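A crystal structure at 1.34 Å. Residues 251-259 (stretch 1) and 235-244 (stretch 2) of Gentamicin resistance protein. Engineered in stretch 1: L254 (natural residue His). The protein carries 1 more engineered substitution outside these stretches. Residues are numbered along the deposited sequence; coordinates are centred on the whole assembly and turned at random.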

# COMPACT_ATOMS: atom_id res chain seq x y z
N LEU A 251 0.53 18.04 -14.65
CA LEU A 251 0.56 16.59 -14.51
C LEU A 251 1.80 15.96 -15.14
O LEU A 251 2.22 14.88 -14.71
CB LEU A 251 -0.70 15.93 -15.09
CG LEU A 251 -2.04 16.30 -14.45
CD1 LEU A 251 -3.09 15.25 -14.75
CD2 LEU A 251 -1.91 16.54 -12.97
N ASP A 252 2.40 16.59 -16.16
CA ASP A 252 3.62 16.01 -16.72
C ASP A 252 4.73 15.97 -15.68
O ASP A 252 5.44 14.97 -15.55
CB ASP A 252 4.08 16.80 -17.94
CG ASP A 252 3.16 16.63 -19.14
OD1 ASP A 252 2.49 15.59 -19.25
OD2 ASP A 252 3.15 17.53 -19.99
N THR A 253 4.88 17.04 -14.90
CA THR A 253 5.88 17.04 -13.84
C THR A 253 5.51 16.07 -12.73
O THR A 253 6.36 15.32 -12.23
CB THR A 253 6.06 18.45 -13.29
OG1 THR A 253 6.49 19.32 -14.34
CG2 THR A 253 7.10 18.48 -12.17
N LEU A 254 4.23 16.05 -12.34
CA LEU A 254 3.80 15.15 -11.27
C LEU A 254 3.96 13.69 -11.67
O LEU A 254 4.39 12.86 -10.86
CB LEU A 254 2.36 15.47 -10.86
CG LEU A 254 1.78 14.61 -9.73
CD1 LEU A 254 2.63 14.64 -8.46
CD2 LEU A 254 0.37 15.07 -9.44
N ILE A 255 3.63 13.35 -12.93
CA ILE A 255 3.82 11.98 -13.39
C ILE A 255 5.30 11.61 -13.37
O ILE A 255 5.67 10.49 -12.99
CB ILE A 255 3.18 11.77 -14.77
CG1 ILE A 255 1.66 11.69 -14.65
CG2 ILE A 255 3.76 10.54 -15.48
CD1 ILE A 255 1.14 10.39 -14.01
N ARG A 256 6.17 12.53 -13.78
CA ARG A 256 7.61 12.27 -13.68
C ARG A 256 8.01 11.98 -12.24
O ARG A 256 8.72 11.01 -11.96
CB ARG A 256 8.41 13.44 -14.25
CG ARG A 256 9.91 13.28 -14.03
CD ARG A 256 10.48 12.03 -14.70
NE ARG A 256 10.21 11.99 -16.13
CZ ARG A 256 10.98 12.55 -17.06
NH1 ARG A 256 12.08 13.20 -16.72
NH2 ARG A 256 10.63 12.45 -18.33
N LYS A 257 7.55 12.81 -11.30
CA LYS A 257 7.85 12.57 -9.89
C LYS A 257 7.38 11.19 -9.45
O LYS A 257 8.14 10.44 -8.81
CB LYS A 257 7.17 13.64 -9.04
CG LYS A 257 7.48 13.52 -7.56
CD LYS A 257 6.74 14.55 -6.74
CE LYS A 257 6.95 14.33 -5.26
NZ LYS A 257 6.22 15.33 -4.44
N VAL A 258 6.14 10.84 -9.77
CA VAL A 258 5.63 9.53 -9.36
C VAL A 258 6.41 8.41 -10.05
O VAL A 258 6.65 7.35 -9.45
CB VAL A 258 4.11 9.44 -9.59
CG1 VAL A 258 3.59 8.07 -9.15
CG2 VAL A 258 3.40 10.50 -8.79
N SER A 259 6.83 8.62 -11.30
CA SER A 259 7.59 7.60 -11.99
C SER A 259 8.94 7.36 -11.31
O SER A 259 9.45 6.24 -11.34
CB SER A 259 7.77 7.97 -13.47
OG SER A 259 8.82 8.91 -13.65
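Stretch 2 (235-244) GELFTRQVMA

Both stretches are helical. Stretch 1 is helix from L251 through S259, and its backbone hydrogen bonds follow the i to i+4 pattern, from I255 N to L251 O at 2.7 Å through S259 N to I255 O at 2.8 Å. In stretch 2 the helix runs from E236 through A244, with G235 at the N-cap position. G235 has phi/psi of 98/160, where a CB would be jammed against the carbonyl O of the preceding residue; G235 O accepts from T239 N at 3.0 Å and from T239 OG1 at 2.8 Å. The N-to-C directions of the two helices make an angle of 122°, nearer antiparallel than parallel, and the axes approach to 11.2 Å. The CA register reflects this: L251 CA lies 7.2 Å from R240 CA, and I255 CA lies 7.9 Å from E236 CA, so an advance of one turn along stretch 1 matches a step back of one turn along stretch 2. The contact buries 443 Å², both sides summed.

L251, with CA-to-CB toward stretch 2 and chi1 and chi2 at m and t, opens the contact. L251 CD2 is 3.8 Å from M243 CB, while L251 CB is 3.6 Å from R240 NH1, a position oblique to the guanidinium.

D252 starts with CA-to-CB pointing away, yet the end of its side chain comes nearer. D252 OD1 accepts from R240 NH2 at 2.8 Å with an N-H...acceptor angle of 160°, a hydrogen bond within a salt bridge that meets the guanidinium at its edge, near its plane. A water adds a second link, its O accepting from R240 NH1 at 3.0 Å and donating weakly to D252 OD1 at 3.2 Å. The next residue, T253, points away and makes no contact.

L254, an engineered residue in place of His, is buried and directed toward stretch 2; L254 CG is 3.6 Å from M243 CE.

I255 is the residue of stretch 1 most covered by the partner, at 88 Å². Its side chain sits as a knob among E236, T239, R240 and M243. The distances define the pocket: I255 CD1 is 3.7 Å from M243 CE and 4.0 Å from T239 CG2, I255 CG2 is 3.9 Å from E236 OE2, and I255 CG1 is 3.9 Å from R240 NE, lying over one face of the guanidinium. That group is also held within its own helix, since R240 NE donates to E236 OE2 at 2.8 Å and 162° in a salt bridge. R240 is thus bound to an acid on each helix while its planar group covers I255.

R256 and K257 are out of reach. V258, one turn beyond L254, returns toward stretch 2, and V258 CG2 is 4.1 Å from M243 CE. It completes the hole of L251, L254, I255 and V258 that receives M243, whose 98 Å² is the largest covered area of any residue here. S259 makes no contact; S259 OG donates to R256 O at 2.7 Å within its own helix.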

# COMPACT_ATOMS: atom_id res chain seq x y z
N GLY A 235 -1.90 2.07 -14.34
CA GLY A 235 -1.50 2.68 -15.59
C GLY A 235 -1.58 4.20 -15.55
O GLY A 235 -2.28 4.80 -14.73
N GLU A 236 -0.86 4.82 -16.48
CA GLU A 236 -0.74 6.28 -16.50
C GLU A 236 -2.06 6.96 -16.82
O GLU A 236 -2.37 8.01 -16.24
CB GLU A 236 0.35 6.70 -17.49
CG GLU A 236 0.52 8.20 -17.53
CD GLU A 236 1.69 8.65 -18.39
OE1 GLU A 236 2.57 7.83 -18.72
OE2 GLU A 236 1.72 9.85 -18.74
N LEU A 237 -2.83 6.41 -17.75
CA LEU A 237 -4.09 7.07 -18.13
C LEU A 237 -5.03 7.16 -16.94
O LEU A 237 -5.59 8.23 -16.66
CB LEU A 237 -4.74 6.34 -19.31
CG LEU A 237 -4.14 6.69 -20.67
CD1 LEU A 237 -4.76 5.81 -21.74
CD2 LEU A 237 -4.35 8.16 -21.00
N PHE A 238 -5.20 6.05 -16.21
CA PHE A 238 -6.07 6.08 -15.04
C PHE A 238 -5.51 7.00 -13.97
O PHE A 238 -6.26 7.76 -13.34
CB PHE A 238 -6.24 4.66 -14.48
CG PHE A 238 -7.11 4.61 -13.27
CD1 PHE A 238 -8.49 4.61 -13.39
CD2 PHE A 238 -6.55 4.60 -12.00
CE1 PHE A 238 -9.29 4.58 -12.27
CE2 PHE A 238 -7.35 4.56 -10.88
CZ PHE A 238 -8.73 4.56 -11.02
N THR A 239 -4.19 6.95 -13.75
CA THR A 239 -3.58 7.80 -12.74
C THR A 239 -3.83 9.27 -13.05
O THR A 239 -4.15 10.06 -12.15
CB THR A 239 -2.09 7.49 -12.65
OG1 THR A 239 -1.92 6.13 -12.24
CG2 THR A 239 -1.41 8.38 -11.64
N ARG A 240 -3.70 9.65 -14.33
CA ARG A 240 -3.95 11.04 -14.71
C ARG A 240 -5.40 11.44 -14.48
O ARG A 240 -5.68 12.60 -14.18
CB ARG A 240 -3.55 11.25 -16.17
CG ARG A 240 -2.05 11.36 -16.38
CD ARG A 240 -1.70 11.41 -17.86
NE ARG A 240 -0.28 11.70 -18.09
CZ ARG A 240 0.21 12.93 -18.20
NH1 ARG A 240 -0.59 13.99 -18.11
NH2 ARG A 240 1.51 13.10 -18.39
N GLN A 241 -6.34 10.49 -14.62
CA GLN A 241 -7.74 10.77 -14.32
C GLN A 241 -7.94 11.06 -12.84
O GLN A 241 -8.68 11.99 -12.48
CB GLN A 241 -8.62 9.57 -14.71
CG GLN A 241 -8.77 9.28 -16.18
CD GLN A 241 -9.69 8.09 -16.42
OE1 GLN A 241 -9.24 6.94 -16.53
NE2 GLN A 241 -11.00 8.35 -16.46
N VAL A 242 -7.31 10.28 -11.96
CA VAL A 242 -7.37 10.56 -10.53
C VAL A 242 -6.78 11.93 -10.23
O VAL A 242 -7.38 12.74 -9.51
CB VAL A 242 -6.68 9.44 -9.72
CG1 VAL A 242 -6.73 9.78 -8.24
CG2 VAL A 242 -7.33 8.08 -9.98
N MET A 243 -5.61 12.21 -10.81
CA MET A 243 -4.96 13.50 -10.58
C MET A 243 -5.85 14.66 -11.02
O MET A 243 -5.93 15.69 -10.34
CB MET A 243 -3.64 13.55 -11.34
CG MET A 243 -2.60 12.62 -10.76
SD MET A 243 -1.14 12.54 -11.80
CE MET A 243 -0.06 11.62 -10.69
N ALA A 244 -6.54 14.51 -12.15
CA ALA A 244 -7.41 15.58 -12.62
C ALA A 244 -8.55 15.82 -11.64
O ALA A 244 -8.84 16.97 -11.29
CB ALA A 244 -7.93 15.26 -14.02
O HOH W 1 -0.41 16.88 -18.78